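Long-range contact in putative Xylose isomerase (Rhodospirillum rubrum, PDB 3QXB), which probably acts as a metal-dependent sugar isomerase, binding iron(III) and manganese(II) ions within a TIM-barrel fold: residues A[120-134]-A[166-180]. Numbering follows the deposited sequence.
Sequences IDMTAAMEVPATGMP and YAKRQGLSMLYVEPV. With FE (Fe (III) ion), chain E.
L172 meets both I120 and T131, and here the packing is dense: CD2 of L172 lies 4.1 Å from CG2 of I120 and 3.9 Å from CG2 of T131, while its CD1 lies 3.8 Å from CB of A124. OG1 of T131 stands anti to the backbone N (chi1 -166°) and bonds to T89 and Y56, which leaves CG2 3.5 Å from L175 CD2. Beneath these side chains the strands pair in parallel: Y176 N reaches T131 O at 2.8 Å, whereas the bond from T131 N to M174 O is weak, at 3.4 Å.

On the solvent side, just before the strands pair, exposed P129 offers its O to S173 N in the carbonyl plane (2.7 Å, N-H...O 163°). Partly exposed Y166 donates OH to D121 OD1, carboxylate and ring planes 73° apart; at 2.4 Å the bond is very short, its exact length doubtful. D121 OD2 forms a salt bridge to K117.

Alongside P134, E178 extends its chain and OE2 binds the iron; D213, H244, E286 and two waters complete that site, and the same four residues also bind manganese. Strand 130-133 leads through helix 146-170 to neighbouring strand 174-177, a beta-alpha-beta crossover of the eight-stranded barrel; helix 106-125 precedes strand 130-133 and packs beside helix 146-170.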
ATOM      1  N   ILE A 120     -18.477  -3.641  -0.390  1.00 18.27           N
ATOM      2  CA  ILE A 120     -19.889  -3.313  -0.512  1.00 17.21           C
ATOM      3  C   ILE A 120     -20.611  -3.489   0.852  1.00 18.28           C
ATOM      4  O   ILE A 120     -21.392  -2.634   1.254  1.00 19.15           O
ATOM      5  CB  ILE A 120     -20.552  -4.207  -1.582  1.00 17.35           C
ATOM      6  CG1 ILE A 120     -20.042  -3.797  -2.968  1.00 18.32           C
ATOM      7  CG2 ILE A 120     -22.079  -4.196  -1.439  1.00 15.75           C
ATOM      8  CD1 ILE A 120     -20.313  -4.807  -4.116  1.00 15.37           C
ATOM      9  N   ASP A 121     -20.352  -4.587   1.560  1.00 18.80           N
ATOM     10  CA  ASP A 121     -20.930  -4.752   2.940  1.00 18.55           C
ATOM     11  C   ASP A 121     -20.591  -3.576   3.862  1.00 17.57           C
ATOM     12  O   ASP A 121     -21.463  -2.935   4.501  1.00 16.89           O
ATOM     13  CB  ASP A 121     -20.483  -6.049   3.576  1.00 18.98           C
ATOM     14  CG  ASP A 121     -21.062  -7.264   2.918  1.00 20.60           C
ATOM     15  OD1 ASP A 121     -22.100  -7.199   2.216  1.00 19.38           O
ATOM     16  OD2 ASP A 121     -20.456  -8.314   3.085  1.00 17.32           O
HETATM   17  N   MSE A 122     -19.319  -3.250   3.913  1.00 16.48           N
HETATM   18  CA  MSE A 122     -18.865  -2.074   4.711  1.00 16.71           C
HETATM   19  C   MSE A 122     -19.496  -0.752   4.266  1.00 17.48           C
HETATM   20  O   MSE A 122     -19.944   0.124   5.078  1.00 17.51           O
HETATM   21  CB  MSE A 122     -17.320  -1.999   4.587  1.00 16.62           C
HETATM   22  CG  MSE A 122     -16.630  -1.003   5.542  1.00 17.09           C
HETATM   23 SE   MSE A 122     -14.727  -1.007   5.117  0.75 12.36          SE
HETATM   24  CE  MSE A 122     -14.742   0.069   3.607  1.00 12.42           C
ATOM     25  N   THR A 123     -19.579  -0.577   2.960  1.00 17.51           N
ATOM     26  CA  THR A 123     -20.188   0.666   2.435  1.00 17.23           C
ATOM     27  C   THR A 123     -21.682   0.751   2.812  1.00 18.30           C
ATOM     28  O   THR A 123     -22.165   1.822   3.201  1.00 18.95           O
ATOM     29  CB  THR A 123     -19.968   0.746   0.921  1.00 17.71           C
ATOM     30  OG1 THR A 123     -18.552   0.673   0.637  1.00 17.60           O
ATOM     31  CG2 THR A 123     -20.598   2.051   0.348  1.00 17.10           C
ATOM     32  N   ALA A 124     -22.423  -0.352   2.704  1.00 18.71           N
ATOM     33  CA  ALA A 124     -23.855  -0.379   3.094  1.00 19.26           C
ATOM     34  C   ALA A 124     -23.999  -0.115   4.593  1.00 19.49           C
ATOM     35  O   ALA A 124     -24.903   0.564   5.030  1.00 19.29           O
ATOM     36  CB  ALA A 124     -24.487  -1.759   2.771  1.00 19.70           C
ATOM     37  N   ALA A 125     -23.085  -0.648   5.382  1.00 18.45           N
ATOM     38  CA  ALA A 125     -23.131  -0.447   6.844  1.00 19.21           C
ATOM     39  C   ALA A 125     -22.999   1.027   7.179  1.00 20.13           C
ATOM     40  O   ALA A 125     -23.682   1.539   8.102  1.00 20.36           O
ATOM     41  CB  ALA A 125     -22.024  -1.300   7.534  1.00 18.63           C
HETATM   42  N   MSE A 126     -22.165   1.727   6.402  1.00 20.47           N
HETATM   43  CA  MSE A 126     -21.964   3.188   6.519  1.00 20.84           C
HETATM   44  C   MSE A 126     -23.109   4.025   5.995  1.00 21.57           C
HETATM   45  O   MSE A 126     -23.118   5.231   6.203  1.00 22.08           O
HETATM   46  CB  MSE A 126     -20.680   3.635   5.794  1.00 20.15           C
HETATM   47  CG  MSE A 126     -19.445   3.046   6.373  1.00 19.31           C
HETATM   48 SE   MSE A 126     -17.825   3.380   5.423  0.75 12.98          SE
HETATM   49  CE  MSE A 126     -17.486   5.161   6.046  1.00 20.51           C
ATOM     50  N   GLU A 127     -24.058   3.373   5.312  1.00 21.93           N
ATOM     51  CA  GLU A 127     -25.122   4.031   4.540  1.00 22.44           C
ATOM     52  C   GLU A 127     -24.555   4.982   3.500  1.00 22.02           C
ATOM     53  O   GLU A 127     -25.100   6.048   3.243  1.00 23.39           O
ATOM     54  CB  GLU A 127     -26.151   4.688   5.446  1.00 24.32           C
ATOM     55  CG  GLU A 127     -26.788   3.728   6.410  1.00 26.69           C
ATOM     56  CD  GLU A 127     -27.680   4.421   7.417  1.00 34.66           C
ATOM     57  OE1 GLU A 127     -28.107   5.581   7.186  1.00 37.12           O
ATOM     58  OE2 GLU A 127     -27.964   3.785   8.440  1.00 39.88           O
ATOM     59  N   VAL A 128     -23.456   4.571   2.872  1.00 21.03           N
ATOM     60  CA  VAL A 128     -22.869   5.299   1.784  1.00 19.80           C
ATOM     61  C   VAL A 128     -23.365   4.655   0.476  1.00 20.31           C
ATOM     62  O   VAL A 128     -23.428   3.427   0.355  1.00 20.52           O
ATOM     63  CB  VAL A 128     -21.331   5.279   1.911  1.00 18.77           C
ATOM     64  CG1 VAL A 128     -20.615   5.810   0.670  1.00 17.21           C
ATOM     65  CG2 VAL A 128     -20.934   6.039   3.140  1.00 18.57           C
ATOM     66  N   PRO A 129     -23.705   5.477  -0.516  1.00 20.20           N
ATOM     67  CA  PRO A 129     -24.396   4.994  -1.716  1.00 20.23           C
ATOM     68  C   PRO A 129     -23.570   4.332  -2.809  1.00 19.95           C
ATOM     69  O   PRO A 129     -24.144   3.679  -3.677  1.00 19.62           O
ATOM     70  CB  PRO A 129     -25.068   6.252  -2.276  1.00 21.03           C
ATOM     71  CG  PRO A 129     -24.386   7.391  -1.676  1.00 23.54           C
ATOM     72  CD  PRO A 129     -23.640   6.940  -0.443  1.00 21.00           C
ATOM     73  N   ALA A 130     -22.250   4.440  -2.763  1.00 18.34           N
ATOM     74  CA  ALA A 130     -21.471   4.014  -3.890  1.00 18.71           C
ATOM     75  C   ALA A 130     -20.092   3.607  -3.421  1.00 18.17           C
ATOM     76  O   ALA A 130     -19.618   4.098  -2.397  1.00 18.35           O
ATOM     77  CB  ALA A 130     -21.396   5.159  -4.952  1.00 17.88           C
ATOM     78  N   THR A 131     -19.466   2.722  -4.183  1.00 18.91           N
ATOM     79  CA  THR A 131     -18.079   2.302  -3.942  1.00 18.65           C
ATOM     80  C   THR A 131     -17.444   1.974  -5.280  1.00 19.19           C
ATOM     81  O   THR A 131     -18.138   1.815  -6.294  1.00 19.85           O
ATOM     82  CB  THR A 131     -17.965   1.102  -2.960  1.00 18.82           C
ATOM     83  OG1 THR A 131     -16.597   0.944  -2.506  1.00 18.16           O
ATOM     84  CG2 THR A 131     -18.452  -0.190  -3.596  1.00 19.00           C
ATOM     85  N   GLY A 132     -16.121   1.986  -5.305  1.00 18.40           N
ATOM     86  CA  GLY A 132     -15.392   1.635  -6.499  1.00 19.27           C
ATOM     87  C   GLY A 132     -13.909   1.359  -6.253  1.00 19.20           C
ATOM     88  O   GLY A 132     -13.396   1.501  -5.119  1.00 19.45           O
HETATM   89  N   MSE A 133     -13.234   0.959  -7.318  1.00 19.00           N
HETATM   90  CA  MSE A 133     -11.823   0.674  -7.291  1.00 19.05           C
HETATM   91  C   MSE A 133     -11.313   0.497  -8.731  1.00 20.10           C
HETATM   92  O   MSE A 133     -12.123   0.376  -9.665  1.00 20.18           O
HETATM   93  CB  MSE A 133     -11.562  -0.611  -6.480  1.00 17.76           C
HETATM   94  CG  MSE A 133     -12.360  -1.835  -6.982  1.00 17.63           C
HETATM   95 SE   MSE A 133     -12.201  -3.492  -5.979  0.75 14.74          SE
HETATM   96  CE  MSE A 133     -10.513  -4.042  -6.678  1.00 17.80           C
ATOM     97  N   PRO A 134      -9.986   0.474  -8.905  1.00 20.37           N
ATOM     98  CA  PRO A 134      -9.433  -0.005 -10.170  1.00 21.49           C
ATOM     99  C   PRO A 134      -9.853  -1.442 -10.392  1.00 21.50           C
ATOM    100  O   PRO A 134     -10.107  -2.182  -9.445  1.00 21.35           O
ATOM    101  CB  PRO A 134      -7.914   0.106  -9.984  1.00 21.36           C
ATOM    102  CG  PRO A 134      -7.732   1.027  -8.774  1.00 22.13           C
ATOM    103  CD  PRO A 134      -8.953   0.916  -7.952  1.00 20.93           C
ATOM    104  N   TYR A 166     -25.534  -7.678  -6.219  1.00 20.00           N
ATOM    105  CA  TYR A 166     -25.374  -7.679  -4.762  1.00 20.10           C
ATOM    106  C   TYR A 166     -25.431  -6.264  -4.160  1.00 19.96           C
ATOM    107  O   TYR A 166     -26.091  -6.046  -3.149  1.00 19.65           O
ATOM    108  CB  TYR A 166     -24.100  -8.417  -4.367  1.00 20.59           C
ATOM    109  CG  TYR A 166     -23.925  -8.536  -2.872  1.00 19.66           C
ATOM    110  CD1 TYR A 166     -24.784  -9.318  -2.123  1.00 20.31           C
ATOM    111  CD2 TYR A 166     -22.886  -7.898  -2.224  1.00 18.25           C
ATOM    112  CE1 TYR A 166     -24.631  -9.437  -0.784  1.00 21.85           C
ATOM    113  CE2 TYR A 166     -22.720  -8.022  -0.889  1.00 19.15           C
ATOM    114  CZ  TYR A 166     -23.578  -8.796  -0.158  1.00 20.60           C
ATOM    115  OH  TYR A 166     -23.419  -8.931   1.225  1.00 18.71           O
ATOM    116  N   ALA A 167     -24.749  -5.302  -4.773  1.00 19.68           N
ATOM    117  CA  ALA A 167     -24.711  -3.942  -4.284  1.00 19.66           C
ATOM    118  C   ALA A 167     -26.141  -3.405  -4.267  1.00 20.06           C
ATOM    119  O   ALA A 167     -26.554  -2.829  -3.270  1.00 19.69           O
ATOM    120  CB  ALA A 167     -23.811  -3.039  -5.161  1.00 18.22           C
ATOM    121  N   LYS A 168     -26.901  -3.631  -5.344  1.00 21.22           N
ATOM    122  CA  LYS A 168     -28.285  -3.153  -5.363  1.00 22.29           C
ATOM    123  C   LYS A 168     -29.078  -3.747  -4.195  1.00 22.44           C
ATOM    124  O   LYS A 168     -29.798  -3.048  -3.535  1.00 22.83           O
ATOM    125  CB  LYS A 168     -29.016  -3.479  -6.666  1.00 23.79           C
ATOM    126  CG  LYS A 168     -30.422  -2.700  -6.686  1.00 27.80           C
ATOM    127  CD  LYS A 168     -31.312  -3.094  -7.812  1.00 36.18           C
ATOM    128  CE  LYS A 168     -31.997  -4.450  -7.568  1.00 41.04           C
ATOM    129  NZ  LYS A 168     -33.422  -4.364  -7.022  1.00 42.99           N
ATOM    130  N   ARG A 169     -28.932  -5.051  -3.943  1.00 22.31           N
ATOM    131  CA  ARG A 169     -29.617  -5.663  -2.851  1.00 23.81           C
ATOM    132  C   ARG A 169     -29.212  -5.039  -1.498  1.00 24.31           C
ATOM    133  O   ARG A 169     -30.056  -4.901  -0.628  1.00 24.87           O
ATOM    134  CB  ARG A 169     -29.307  -7.150  -2.832  1.00 24.59           C
ATOM    135  CG  ARG A 169     -30.192  -7.951  -1.973  1.00 29.82           C
ATOM    136  CD  ARG A 169     -29.878  -9.457  -2.252  1.00 35.76           C
ATOM    137  NE  ARG A 169     -29.290 -10.021  -1.055  1.00 39.33           N
ATOM    138  CZ  ARG A 169     -28.279 -10.877  -0.990  1.00 37.38           C
ATOM    139  NH1 ARG A 169     -27.625 -11.360  -2.072  1.00 37.14           N
ATOM    140  NH2 ARG A 169     -27.927 -11.243   0.223  1.00 41.03           N
ATOM    141  N   GLN A 170     -27.933  -4.668  -1.334  1.00 23.20           N
ATOM    142  CA  GLN A 170     -27.461  -4.027  -0.110  1.00 22.60           C
ATOM    143  C   GLN A 170     -27.797  -2.502  -0.022  1.00 23.41           C
ATOM    144  O   GLN A 170     -27.480  -1.851   0.955  1.00 22.87           O
ATOM    145  CB  GLN A 170     -25.962  -4.282   0.026  1.00 22.03           C
ATOM    146  CG  GLN A 170     -25.595  -5.825   0.100  1.00 21.76           C
ATOM    147  CD  GLN A 170     -26.467  -6.599   1.100  1.00 26.99           C
ATOM    148  OE1 GLN A 170     -27.043  -7.655   0.808  1.00 33.37           O
ATOM    149  NE2 GLN A 170     -26.602  -6.056   2.227  1.00 24.26           N
ATOM    150  N   GLY A 171     -28.450  -1.960  -1.040  1.00 22.83           N
ATOM    151  CA  GLY A 171     -28.929  -0.575  -0.989  1.00 21.50           C
ATOM    152  C   GLY A 171     -28.018   0.424  -1.665  1.00 20.95           C
ATOM    153  O   GLY A 171     -28.341   1.597  -1.659  1.00 22.09           O
ATOM    154  N   LEU A 172     -26.924  -0.008  -2.312  1.00 19.64           N
ATOM    155  CA  LEU A 172     -26.042   0.915  -3.018  1.00 20.05           C
ATOM    156  C   LEU A 172     -26.730   1.387  -4.364  1.00 20.36           C
ATOM    157  O   LEU A 172     -27.569   0.700  -4.930  1.00 19.12           O
ATOM    158  CB  LEU A 172     -24.625   0.308  -3.243  1.00 19.79           C
ATOM    159  CG  LEU A 172     -23.614   0.364  -2.056  1.00 20.87           C
ATOM    160  CD1 LEU A 172     -24.059  -0.410  -0.808  1.00 21.50           C
ATOM    161  CD2 LEU A 172     -22.203  -0.179  -2.447  1.00 17.59           C
ATOM    162  N   SER A 173     -26.345   2.551  -4.846  1.00 20.48           N
ATOM    163  CA  SER A 173     -26.855   3.121  -6.102  1.00 22.44           C
ATOM    164  C   SER A 173     -25.889   3.044  -7.266  1.00 21.71           C
ATOM    165  O   SER A 173     -26.321   3.150  -8.402  1.00 22.67           O
ATOM    166  CB  SER A 173     -27.133   4.607  -5.898  1.00 23.42           C
ATOM    167  OG  SER A 173     -28.093   4.753  -4.919  1.00 29.73           O
HETATM  168  N   MSE A 174     -24.596   2.875  -6.989  1.00 21.47           N
HETATM  169  CA  MSE A 174     -23.570   2.936  -8.032  1.00 21.11           C
HETATM  170  C   MSE A 174     -22.269   2.248  -7.653  1.00 20.06           C
HETATM  171  O   MSE A 174     -21.879   2.193  -6.457  1.00 19.19           O
HETATM  172  CB  MSE A 174     -23.327   4.402  -8.448  1.00 20.96           C
HETATM  173  CG  MSE A 174     -22.447   4.586  -9.669  1.00 23.49           C
HETATM  174 SE   MSE A 174     -22.397   6.472 -10.232  0.75 20.56          SE
HETATM  175  CE  MSE A 174     -24.165   6.643 -10.951  1.00 25.38           C
ATOM    176  N   LEU A 175     -21.616   1.682  -8.665  1.00 20.05           N
ATOM    177  CA  LEU A 175     -20.227   1.195  -8.528  1.00 19.78           C
ATOM    178  C   LEU A 175     -19.321   1.978  -9.487  1.00 21.10           C
ATOM    179  O   LEU A 175     -19.785   2.418 -10.567  1.00 20.76           O
ATOM    180  CB  LEU A 175     -20.118  -0.288  -8.818  1.00 19.54           C
ATOM    181  CG  LEU A 175     -20.844  -1.244  -7.901  1.00 18.61           C
ATOM    182  CD1 LEU A 175     -20.595  -2.687  -8.429  1.00 17.18           C
ATOM    183  CD2 LEU A 175     -20.436  -1.072  -6.392  1.00 18.04           C
ATOM    184  N   TYR A 176     -18.050   2.150  -9.110  1.00 19.94           N
ATOM    185  CA  TYR A 176     -17.079   2.811  -9.999  1.00 21.15           C
ATOM    186  C   TYR A 176     -15.862   1.935 -10.322  1.00 20.98           C
ATOM    187  O   TYR A 176     -15.418   1.134  -9.498  1.00 19.73           O
ATOM    188  CB  TYR A 176     -16.520   4.107  -9.428  1.00 21.35           C
ATOM    189  CG  TYR A 176     -17.491   5.098  -8.888  1.00 22.84           C
ATOM    190  CD1 TYR A 176     -18.160   5.989  -9.713  1.00 27.80           C
ATOM    191  CD2 TYR A 176     -17.689   5.195  -7.552  1.00 25.32           C
ATOM    192  CE1 TYR A 176     -19.010   6.920  -9.192  1.00 28.85           C
ATOM    193  CE2 TYR A 176     -18.528   6.106  -7.031  1.00 26.80           C
ATOM    194  CZ  TYR A 176     -19.196   6.950  -7.842  1.00 28.15           C
ATOM    195  OH  TYR A 176     -20.016   7.848  -7.271  1.00 30.79           O
ATOM    196  N   VAL A 177     -15.337   2.135 -11.534  1.00 21.04           N
ATOM    197  CA  VAL A 177     -14.076   1.569 -11.977  1.00 21.09           C
ATOM    198  C   VAL A 177     -13.146   2.727 -12.271  1.00 21.65           C
ATOM    199  O   VAL A 177     -13.521   3.647 -12.987  1.00 21.79           O
ATOM    200  CB  VAL A 177     -14.238   0.722 -13.266  1.00 21.16           C
ATOM    201  CG1 VAL A 177     -12.861   0.238 -13.756  1.00 22.64           C
ATOM    202  CG2 VAL A 177     -15.165  -0.434 -12.996  1.00 19.69           C
ATOM    203  N   GLU A 178     -11.916   2.676 -11.751  1.00 20.95           N
ATOM    204  CA  GLU A 178     -10.927   3.717 -12.014  1.00 21.12           C
ATOM    205  C   GLU A 178      -9.899   3.236 -13.006  1.00 20.95           C
ATOM    206  O   GLU A 178      -9.104   2.342 -12.668  1.00 21.16           O
ATOM    207  CB  GLU A 178     -10.190   4.116 -10.704  1.00 21.05           C
ATOM    208  CG  GLU A 178      -8.985   4.979 -10.921  1.00 22.02           C
ATOM    209  CD  GLU A 178      -8.380   5.519  -9.626  1.00 20.70           C
ATOM    210  OE1 GLU A 178      -8.527   4.884  -8.565  1.00 25.93           O
ATOM    211  OE2 GLU A 178      -7.713   6.566  -9.684  1.00 20.93           O
ATOM    212  N   PRO A 179      -9.875   3.815 -14.219  1.00 21.17           N
ATOM    213  CA  PRO A 179      -8.822   3.422 -15.125  1.00 23.07           C
ATOM    214  C   PRO A 179      -7.424   3.843 -14.643  1.00 24.59           C
ATOM    215  O   PRO A 179      -7.273   4.806 -13.861  1.00 25.68           O
ATOM    216  CB  PRO A 179      -9.187   4.152 -16.437  1.00 23.30           C
ATOM    217  CG  PRO A 179     -10.663   4.306 -16.360  1.00 22.56           C
ATOM    218  CD  PRO A 179     -10.892   4.639 -14.914  1.00 21.75           C
ATOM    219  N   VAL A 180      -6.424   3.113 -15.117  1.00 25.07           N
ATOM    220  CA  VAL A 180      -5.066   3.241 -14.628  1.00 25.61           C
ATOM    221  C   VAL A 180      -4.022   3.309 -15.759  1.00 26.46           C
ATOM    222  O   VAL A 180      -4.241   2.714 -16.831  1.00 26.43           O
ATOM    223  CB  VAL A 180      -4.706   2.041 -13.744  1.00 25.42           C
ATOM    224  CG1 VAL A 180      -5.510   2.100 -12.447  1.00 22.41           C
ATOM    225  CG2 VAL A 180      -4.996   0.768 -14.514  1.00 26.92           C
TER
HETATM  226 FE    FE E 301      -6.917   7.814  -8.087  0.66 26.72          FE
HETATM  227  O   HOH W   1      -4.936   6.632  -7.837  1.00 23.03           O
HETATM  228  O   HOH W   2      -7.483   6.129  -6.661  1.00 28.78           O